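Local coordinates for transcriptional activator of comK gene (Bacillus halodurans, PDB 2HQB), which probably activates the comK competence gene and, as a BMP-family lipoprotein with a substrate-binding-protein fold, may bind a small ligand at the cell membrane, at residues Asn65-His70 against Val88-Phe93; Gly116-Ala121 against Glu275-Ala280; Gly130-Phe135 against Arg159-Trp164. All coordinates share one frame; numbering follows the deposited sequence.

Interaction 1. Residues Asn65-His70 against Val88-Phe93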
loop_
_atom_site.group_PDB
_atom_site.type_symbol
_atom_site.label_atom_id
_atom_site.label_comp_id
_atom_site.label_asym_id
_atom_site.label_seq_id
_atom_site.Cartn_x
_atom_site.Cartn_y
_atom_site.Cartn_z
ATOM N N ASN A 65 9.781 -6.703 -22.906
ATOM C CA ASN A 65 8.734 -6.046 -23.653
ATOM C C ASN A 65 7.726 -5.449 -22.674
ATOM O O ASN A 65 6.874 -4.686 -23.091
ATOM C CB ASN A 65 8.073 -7.032 -24.645
ATOM C CG ASN A 65 7.177 -8.064 -23.959
ATOM O OD1 ASN A 65 7.586 -8.757 -23.030
ATOM N ND2 ASN A 65 5.951 -8.164 -24.422
ATOM N N LEU A 66 7.814 -5.815 -21.390
ATOM C CA LEU A 66 6.939 -5.255 -20.342
ATOM C C LEU A 66 7.832 -4.655 -19.231
ATOM O O LEU A 66 8.580 -5.374 -18.564
ATOM C CB LEU A 66 6.032 -6.318 -19.736
ATOM C CG LEU A 66 5.011 -5.773 -18.726
ATOM C CD1 LEU A 66 4.050 -4.812 -19.416
ATOM C CD2 LEU A 66 4.230 -6.923 -18.117
ATOM N N ILE A 67 7.754 -3.343 -19.039
ATOM C CA ILE A 67 8.582 -2.667 -18.044
ATOM C C ILE A 67 7.822 -1.986 -16.896
ATOM O O ILE A 67 6.970 -1.128 -17.131
ATOM C CB ILE A 67 9.448 -1.609 -18.740
ATOM C CG1 ILE A 67 10.596 -2.297 -19.459
ATOM C CG2 ILE A 67 9.970 -0.585 -17.743
ATOM C CD1 ILE A 67 11.447 -1.332 -20.246
ATOM N N PHE A 68 8.130 -2.370 -15.655
ATOM C CA PHE A 68 7.494 -1.748 -14.481
ATOM C C PHE A 68 8.402 -0.690 -13.855
ATOM O O PHE A 68 9.632 -0.760 -13.947
ATOM C CB PHE A 68 7.170 -2.762 -13.406
ATOM C CG PHE A 68 6.004 -3.636 -13.722
ATOM C CD1 PHE A 68 6.187 -4.866 -14.329
ATOM C CD2 PHE A 68 4.722 -3.268 -13.322
ATOM C CE1 PHE A 68 5.135 -5.715 -14.523
ATOM C CE2 PHE A 68 3.642 -4.117 -13.517
ATOM C CZ PHE A 68 3.854 -5.345 -14.114
ATOM N N GLY A 69 7.771 0.300 -13.237
ATOM C CA GLY A 69 8.485 1.397 -12.583
ATOM C C GLY A 69 7.854 1.520 -11.211
ATOM O O GLY A 69 6.685 1.887 -11.079
ATOM N N HIS A 70 8.613 1.206 -10.176
ATOM C CA HIS A 70 8.022 1.238 -8.871
ATOM C C HIS A 70 8.103 2.602 -8.240
ATOM O O HIS A 70 9.101 2.970 -7.611
ATOM C CB HIS A 70 8.664 0.206 -7.983
ATOM C CG HIS A 70 7.772 -0.227 -6.883
ATOM N ND1 HIS A 70 6.469 -0.635 -7.108
ATOM C CD2 HIS A 70 7.981 -0.329 -5.554
ATOM C CE1 HIS A 70 5.916 -0.978 -5.959
ATOM N NE2 HIS A 70 6.810 -0.802 -4.999
ATOM N N VAL A 88 6.748 -1.977 -26.808
ATOM C CA VAL A 88 6.986 -2.169 -25.370
ATOM C C VAL A 88 5.937 -1.456 -24.535
ATOM O O VAL A 88 5.623 -0.298 -24.795
ATOM C CB VAL A 88 8.344 -1.580 -25.019
ATOM C CG1 VAL A 88 8.690 -1.804 -23.550
ATOM C CG2 VAL A 88 9.365 -2.166 -25.946
ATOM N N HIS A 89 5.398 -2.140 -23.535
ATOM C CA HIS A 89 4.386 -1.558 -22.664
ATOM C C HIS A 89 5.000 -1.091 -21.336
ATOM O O HIS A 89 5.857 -1.769 -20.756
ATOM C CB HIS A 89 3.297 -2.566 -22.372
ATOM C CG HIS A 89 2.056 -1.953 -21.811
ATOM N ND1 HIS A 89 1.154 -1.264 -22.589
ATOM C CD2 HIS A 89 1.570 -1.919 -20.550
ATOM C CE1 HIS A 89 0.161 -0.835 -21.834
ATOM N NE2 HIS A 89 0.390 -1.220 -20.591
ATOM N N PHE A 90 4.535 0.050 -20.840
ATOM C CA PHE A 90 5.091 0.594 -19.625
ATOM C C PHE A 90 4.082 0.729 -18.483
ATOM O O PHE A 90 3.070 1.400 -18.629
ATOM C CB PHE A 90 5.717 1.959 -19.921
ATOM C CG PHE A 90 6.814 1.933 -20.970
ATOM C CD1 PHE A 90 6.514 1.849 -22.326
ATOM C CD2 PHE A 90 8.167 2.024 -20.592
ATOM C CE1 PHE A 90 7.538 1.858 -23.289
ATOM C CE2 PHE A 90 9.211 2.036 -21.558
ATOM C CZ PHE A 90 8.886 1.952 -22.903
ATOM N N VAL A 91 4.348 0.090 -17.350
ATOM C CA VAL A 91 3.463 0.212 -16.202
ATOM C C VAL A 91 4.208 0.998 -15.122
ATOM O O VAL A 91 5.395 0.787 -14.889
ATOM C CB VAL A 91 3.080 -1.149 -15.611
ATOM C CG1 VAL A 91 1.831 -1.008 -14.735
ATOM C CG2 VAL A 91 2.820 -2.134 -16.710
ATOM N N SER A 92 3.523 1.936 -14.484
ATOM C CA SER A 92 4.151 2.709 -13.430
ATOM C C SER A 92 3.319 2.475 -12.197
ATOM O O SER A 92 2.120 2.186 -12.273
ATOM C CB SER A 92 4.142 4.215 -13.746
ATOM O OG SER A 92 3.058 4.913 -13.109
ATOM N N PHE A 93 3.952 2.566 -11.043
ATOM C CA PHE A 93 3.183 2.442 -9.833
ATOM C C PHE A 93 2.941 3.873 -9.357
ATOM O O PHE A 93 3.881 4.554 -8.985
ATOM C CB PHE A 93 3.945 1.659 -8.799
ATOM C CG PHE A 93 3.214 0.458 -8.327
ATOM C CD1 PHE A 93 3.243 -0.730 -9.071
ATOM C CD2 PHE A 93 2.431 0.520 -7.162
ATOM C CE1 PHE A 93 2.496 -1.859 -8.666
ATOM C CE2 PHE A 93 1.667 -0.599 -6.732
ATOM C CZ PHE A 93 1.698 -1.795 -7.487
#
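Leu66, Ile67, Phe68 and Gly69 pair in parallel with His89, Phe90, Val91 and Ser92, the axes of the two short strands 4.6 Å apart and inclined by 18°. The backbone bonds alternate in direction, from His89 N to Asn65 O at 3.0 Å up to Phe93 N to Gly69 O. The bond from Ile67 N to His89 O is almost straight, whereas that from Gly69 N to Val91 O is bent and weak. On one face of the sheet Phe68 and Val91 lie side by side: CG2 of Val91 sits over the Phe68 ring, 4.2 Å from its centroid, a CH-pi contact. Leu66 CG stands anti to the backbone N (chi1 -175°), and beyond it CD1 of Leu66 lies 3.8 Å from His89 CB. On the other face Ile67 CD1 approaches Phe90 CE2 at 4.3 Å. At the C-terminal end His70 turns its ring edge to the face of Phe93, with centroids 4.9 Å apart and planes at 61°. An alanine in place of Phe93 would probably leave the His70 edge without its aromatic face and open a gap beside Tyr234 and Leu233. Helix 230-240 packs on the Phe68 side and helix 49-61 on the Ile67 side. These are neighbouring strands of a beta-alpha-beta unit; backbone bonds fix their register, while mainly apolar side chains bury both faces, as expected in the core of an alpha/beta domain.

Interaction 2. Residues Gly116-Ala121 against Glu275-Ala280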
loop_
_atom_site.group_PDB
_atom_site.type_symbol
_atom_site.label_atom_id
_atom_site.label_comp_id
_atom_site.label_asym_id
_atom_site.label_seq_id
_atom_site.Cartn_x
_atom_site.Cartn_y
_atom_site.Cartn_z
ATOM N N GLY A 116 -10.157 -0.778 9.010
ATOM C CA GLY A 116 -9.064 -0.851 9.961
ATOM C C GLY A 116 -9.425 -0.004 11.169
ATOM O O GLY A 116 -9.191 -0.393 12.315
ATOM N N GLY A 117 -9.996 1.165 10.896
ATOM C CA GLY A 117 -10.429 2.052 11.958
ATOM C C GLY A 117 -11.561 1.448 12.794
ATOM O O GLY A 117 -11.706 1.784 13.977
HETATM N N MSE A 118 -12.387 0.575 12.215
HETATM C CA MSE A 118 -13.443 -0.019 13.042
HETATM C C MSE A 118 -12.774 -0.873 14.125
HETATM O O MSE A 118 -13.053 -0.712 15.323
HETATM C CB MSE A 118 -14.403 -0.887 12.225
HETATM C CG MSE A 118 -15.464 -0.121 11.440
HETATM SE SE MSE A 118 -16.290 -1.253 10.018
HETATM C CE MSE A 118 -17.173 -2.605 11.131
ATOM N N VAL A 119 -11.881 -1.769 13.704
ATOM C CA VAL A 119 -11.165 -2.619 14.645
ATOM C C VAL A 119 -10.461 -1.709 15.655
ATOM O O VAL A 119 -10.551 -1.897 16.865
ATOM C CB VAL A 119 -10.072 -3.472 13.960
ATOM C CG1 VAL A 119 -9.509 -4.451 14.963
ATOM C CG2 VAL A 119 -10.604 -4.200 12.757
ATOM N N ALA A 120 -9.748 -0.721 15.145
ATOM C CA ALA A 120 -9.025 0.199 16.005
ATOM C C ALA A 120 -9.883 0.677 17.173
ATOM O O ALA A 120 -9.536 0.468 18.331
ATOM C CB ALA A 120 -8.536 1.386 15.186
ATOM N N ALA A 121 -11.001 1.319 16.855
ATOM C CA ALA A 121 -11.909 1.849 17.867
ATOM C C ALA A 121 -12.491 0.745 18.741
ATOM O O ALA A 121 -12.457 0.825 19.973
ATOM C CB ALA A 121 -13.007 2.595 17.207
ATOM N N GLU A 275 -16.193 -10.690 12.702
ATOM C CA GLU A 275 -17.413 -10.999 11.939
ATOM C C GLU A 275 -18.061 -9.740 11.392
ATOM O O GLU A 275 -18.383 -9.667 10.217
ATOM C CB GLU A 275 -18.429 -11.733 12.824
ATOM C CG GLU A 275 -17.863 -12.901 13.644
ATOM C CD GLU A 275 -18.848 -13.415 14.710
ATOM O OE1 GLU A 275 -19.296 -12.601 15.556
ATOM O OE2 GLU A 275 -19.168 -14.632 14.702
ATOM N N GLN A 276 -18.235 -8.748 12.254
ATOM C CA GLN A 276 -18.852 -7.497 11.854
ATOM C C GLN A 276 -18.183 -6.861 10.633
ATOM O O GLN A 276 -18.863 -6.502 9.654
ATOM C CB GLN A 276 -18.830 -6.526 13.022
ATOM C CG GLN A 276 -19.648 -5.305 12.744
ATOM C CD GLN A 276 -19.943 -4.555 14.000
ATOM O OE1 GLN A 276 -19.582 -5.001 15.090
ATOM N NE2 GLN A 276 -20.607 -3.411 13.871
ATOM N N ILE A 277 -16.852 -6.737 10.711
ATOM C CA ILE A 277 -16.001 -6.170 9.661
ATOM C C ILE A 277 -15.932 -7.086 8.447
ATOM O O ILE A 277 -16.171 -6.661 7.309
ATOM C CB ILE A 277 -14.583 -5.984 10.188
ATOM C CG1 ILE A 277 -14.643 -5.115 11.431
ATOM C CG2 ILE A 277 -13.674 -5.389 9.115
ATOM C CD1 ILE A 277 -13.318 -4.815 11.994
ATOM N N THR A 278 -15.589 -8.342 8.701
ATOM C CA THR A 278 -15.500 -9.324 7.643
ATOM C C THR A 278 -16.778 -9.213 6.811
ATOM O O THR A 278 -16.762 -9.385 5.583
ATOM C CB THR A 278 -15.357 -10.733 8.225
ATOM O OG1 THR A 278 -14.606 -10.678 9.448
ATOM C CG2 THR A 278 -14.594 -11.621 7.249
ATOM N N ASP A 279 -17.883 -8.890 7.481
ATOM C CA ASP A 279 -19.168 -8.727 6.801
ATOM C C ASP A 279 -19.285 -7.361 6.126
ATOM O O ASP A 279 -19.798 -7.257 5.001
ATOM C CB ASP A 279 -20.329 -8.933 7.776
ATOM C CG ASP A 279 -20.447 -10.377 8.236
ATOM O OD1 ASP A 279 -19.896 -11.251 7.526
ATOM O OD2 ASP A 279 -21.090 -10.638 9.285
ATOM N N ALA A 280 -18.807 -6.315 6.799
ATOM C CA ALA A 280 -18.844 -4.971 6.221
ATOM C C ALA A 280 -18.022 -4.974 4.936
ATOM O O ALA A 280 -18.424 -4.390 3.920
ATOM C CB ALA A 280 -18.279 -3.958 7.198
#
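Met118, present as selenomethionine, and Ile277 run alongside one another with opposed directions between two nearly antiparallel helices. The N-to-C directions of the two segments differ by 167°, and their axes approach to 10.2 Å. Both side chains leave their helices toward the opposing one. The Met118 chain bends at its third torsion (chi3 65°), which sets the terminal methyl, and CE of Met118 lies 3.6 Å from Ile277 CG1. The same methyl meets the aliphatic part of Gln276, with Met118 CE 4.0 Å from Gln276 CG, and reaches Ala280 CB more loosely at 4.3 Å. It therefore touches three residues spread over about one turn of helix 271-286. Val119 lies close to Ile277, but the modelled separation of their methyls is too short to be physical, so the detail of their packing is doubtful. Around the pair, Phe115 of helix 110-122 touches Ile277 and Ala280, while Tyr150 of helix 139-150 touches Met118 and Gln276. The contact packs helix 271-286, late in the chain, against helix 110-122, which precedes strand 128-133 of the mixed sheet. No hydrogen bond crosses between the two segments, which bury 221 Å² together. Cohesion thus rests on dispersion and the hydrophobic effect, with the Met118 side chain reaching across to helix 271-286 and Gln276 at the exposed margin.

Interaction 3. Residues Gly130-Phe135 against Arg159-Trp164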
loop_
_atom_site.group_PDB
_atom_site.type_symbol
_atom_site.label_atom_id
_atom_site.label_comp_id
_atom_site.label_asym_id
_atom_site.label_seq_id
_atom_site.Cartn_x
_atom_site.Cartn_y
_atom_site.Cartn_z
ATOM N N GLY A 130 -5.737 6.985 17.089
ATOM C CA GLY A 130 -4.925 7.955 16.372
ATOM C C GLY A 130 -4.180 7.476 15.133
ATOM O O GLY A 130 -3.764 6.309 15.023
ATOM N N VAL A 131 -4.030 8.402 14.188
ATOM C CA VAL A 131 -3.304 8.153 12.967
ATOM C C VAL A 131 -2.074 9.037 12.923
ATOM O O VAL A 131 -2.199 10.237 13.145
ATOM C CB VAL A 131 -4.107 8.524 11.714
ATOM C CG1 VAL A 131 -3.232 8.317 10.461
ATOM C CG2 VAL A 131 -5.317 7.682 11.610
ATOM N N ILE A 132 -0.902 8.453 12.655
ATOM C CA ILE A 132 0.336 9.229 12.462
ATOM C C ILE A 132 0.679 8.978 10.978
ATOM O O ILE A 132 1.253 7.955 10.613
ATOM C CB ILE A 132 1.513 8.726 13.322
ATOM C CG1 ILE A 132 1.152 8.799 14.798
ATOM C CG2 ILE A 132 2.761 9.561 13.033
ATOM C CD1 ILE A 132 2.279 8.374 15.759
ATOM N N ALA A 133 0.276 9.892 10.117
ATOM C CA ALA A 133 0.531 9.729 8.702
ATOM C C ALA A 133 1.542 10.749 8.223
ATOM O O ALA A 133 2.060 11.549 9.010
ATOM C CB ALA A 133 -0.750 9.863 7.923
ATOM N N ALA A 134 1.823 10.720 6.924
ATOM C CA ALA A 134 2.805 11.627 6.359
ATOM C C ALA A 134 2.121 12.854 5.810
ATOM O O ALA A 134 2.507 13.988 6.118
ATOM C CB ALA A 134 3.599 10.914 5.266
ATOM N N PHE A 135 1.088 12.627 5.006
ATOM C CA PHE A 135 0.366 13.732 4.404
ATOM C C PHE A 135 -1.146 13.573 4.449
ATOM O O PHE A 135 -1.680 12.459 4.438
ATOM C CB PHE A 135 0.787 13.920 2.954
ATOM C CG PHE A 135 2.232 13.699 2.715
ATOM C CD1 PHE A 135 2.694 12.459 2.286
ATOM C CD2 PHE A 135 3.148 14.726 2.906
ATOM C CE1 PHE A 135 4.051 12.253 2.046
ATOM C CE2 PHE A 135 4.506 14.524 2.671
ATOM C CZ PHE A 135 4.953 13.295 2.242
ATOM N N ARG A 159 -2.159 13.074 13.311
ATOM C CA ARG A 159 -0.922 13.857 13.337
ATOM C C ARG A 159 -0.210 13.547 12.024
ATOM O O ARG A 159 -0.197 12.410 11.567
ATOM C CB ARG A 159 -0.017 13.465 14.512
ATOM C CG ARG A 159 -0.540 13.872 15.884
ATOM C CD ARG A 159 -0.935 15.337 15.917
ATOM N NE ARG A 159 -2.382 15.501 16.005
ATOM C CZ ARG A 159 -3.015 15.934 17.092
ATOM N NH1 ARG A 159 -2.333 16.252 18.191
ATOM N NH2 ARG A 159 -4.332 16.055 17.082
ATOM N N TYR A 160 0.380 14.565 11.422
ATOM C CA TYR A 160 1.082 14.400 10.161
ATOM C C TYR A 160 2.595 14.487 10.328
ATOM O O TYR A 160 3.099 15.407 10.951
ATOM C CB TYR A 160 0.601 15.471 9.148
ATOM C CG TYR A 160 -0.826 15.217 8.674
ATOM C CD1 TYR A 160 -1.891 16.066 9.034
ATOM C CD2 TYR A 160 -1.128 14.060 7.963
ATOM C CE1 TYR A 160 -3.200 15.754 8.715
ATOM C CE2 TYR A 160 -2.419 13.740 7.642
ATOM C CZ TYR A 160 -3.460 14.579 8.024
ATOM O OH TYR A 160 -4.744 14.153 7.738
ATOM N N VAL A 161 3.323 13.510 9.795
ATOM C CA VAL A 161 4.787 13.573 9.828
ATOM C C VAL A 161 5.138 14.350 8.570
ATOM O O VAL A 161 4.419 14.304 7.556
ATOM C CB VAL A 161 5.445 12.233 9.642
ATOM C CG1 VAL A 161 6.935 12.408 9.697
ATOM C CG2 VAL A 161 4.965 11.280 10.648
ATOM N N GLY A 162 6.232 15.071 8.578
ATOM C CA GLY A 162 6.496 15.778 7.342
ATOM C C GLY A 162 6.614 14.829 6.157
ATOM O O GLY A 162 6.211 15.163 5.052
ATOM N N GLU A 163 7.222 13.657 6.389
ATOM C CA GLU A 163 7.419 12.643 5.342
ATOM C C GLU A 163 7.298 11.159 5.744
ATOM O O GLU A 163 6.781 10.831 6.808
ATOM C CB GLU A 163 8.760 12.852 4.643
ATOM C CG GLU A 163 8.962 11.802 3.538
ATOM C CD GLU A 163 9.905 12.236 2.455
ATOM O OE1 GLU A 163 10.993 12.752 2.826
ATOM O OE2 GLU A 163 9.551 12.050 1.255
ATOM N N TRP A 164 7.769 10.262 4.884
ATOM C CA TRP A 164 7.669 8.836 5.145
ATOM C C TRP A 164 8.822 8.162 5.880
ATOM O O TRP A 164 8.685 7.030 6.336
ATOM C CB TRP A 164 7.483 8.061 3.853
ATOM C CG TRP A 164 6.567 8.645 2.871
ATOM C CD1 TRP A 164 6.890 9.480 1.854
ATOM C CD2 TRP A 164 5.172 8.360 2.735
ATOM N NE1 TRP A 164 5.783 9.726 1.073
ATOM C CE2 TRP A 164 4.716 9.054 1.601
ATOM C CE3 TRP A 164 4.265 7.591 3.467
ATOM C CZ2 TRP A 164 3.397 9.002 1.185
ATOM C CZ3 TRP A 164 2.967 7.542 3.055
ATOM C CH2 TRP A 164 2.536 8.244 1.925
#
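Arg159 N donates to Val131 O at 2.8 Å in an almost straight bond, and Ala133 N returns one to Arg159 O at 2.9 Å. The third, from Val161 N to Ala133 O, is modelled very short, so its exact length deserves little weight. Together they give a parallel pairing, with Ile132 opposite Arg159 and Ala133 opposite Tyr160. Beside them, Ile132 CG2 meets Val161 CG2 at 3.7 Å on the side where helix 167-178 packs. The Tyr160 ring rises from the opposite face, and its CD2 lies 4.2 Å from Ala133 CB; helix 139-150 packs there. Beyond the paired residues both chains leave the sheet, and aromatic groups take over. The methyl CB of Ala134 rests over the six-membered ring of Trp164, 3.9 Å from its centroid and 15° off the ring normal, a CH-pi contact. Phe135 carries its CG anti to its own carbonyl carbon (chi1 -38°) and turns its ring edge toward the face of the Trp164 five-membered ring, offset edge-to-face, with the planes at 73°. The Phe135 ring also meets that of Trp137, the planes nearly parallel. Strands 128-133 and 155-160 belong to one beta-alpha-beta unit, the latter at the sheet's edge. Backbone bonds therefore hold the C-terminal ends of the strands together, and beyond them the two loops stay in contact through methyl-aromatic and aromatic packing.

How the interactions relate
The three contacts follow the two-sheet architecture of a periplasmic-binding-protein-like fold. Interaction 1 comes first along the chain and joins central strands of the parallel sheet. Interaction 3 pairs strands 128-133 and 155-160 at one edge of the second, mixed sheet, and it is nested inside the loop closed by interaction 2. The centres of interactions 1 and 3 lie 30 Å apart, on opposite sides of the chain's centre. Interaction 2 is nearer to interaction 3, with centres 22 Å apart; helix 110-122 is followed by strand 128-133. The two beta-alpha-beta pairings thus belong to different sheets, consistent with the two lobes of such a fold, while interaction 2 brings helix 271-286 against helix 110-122.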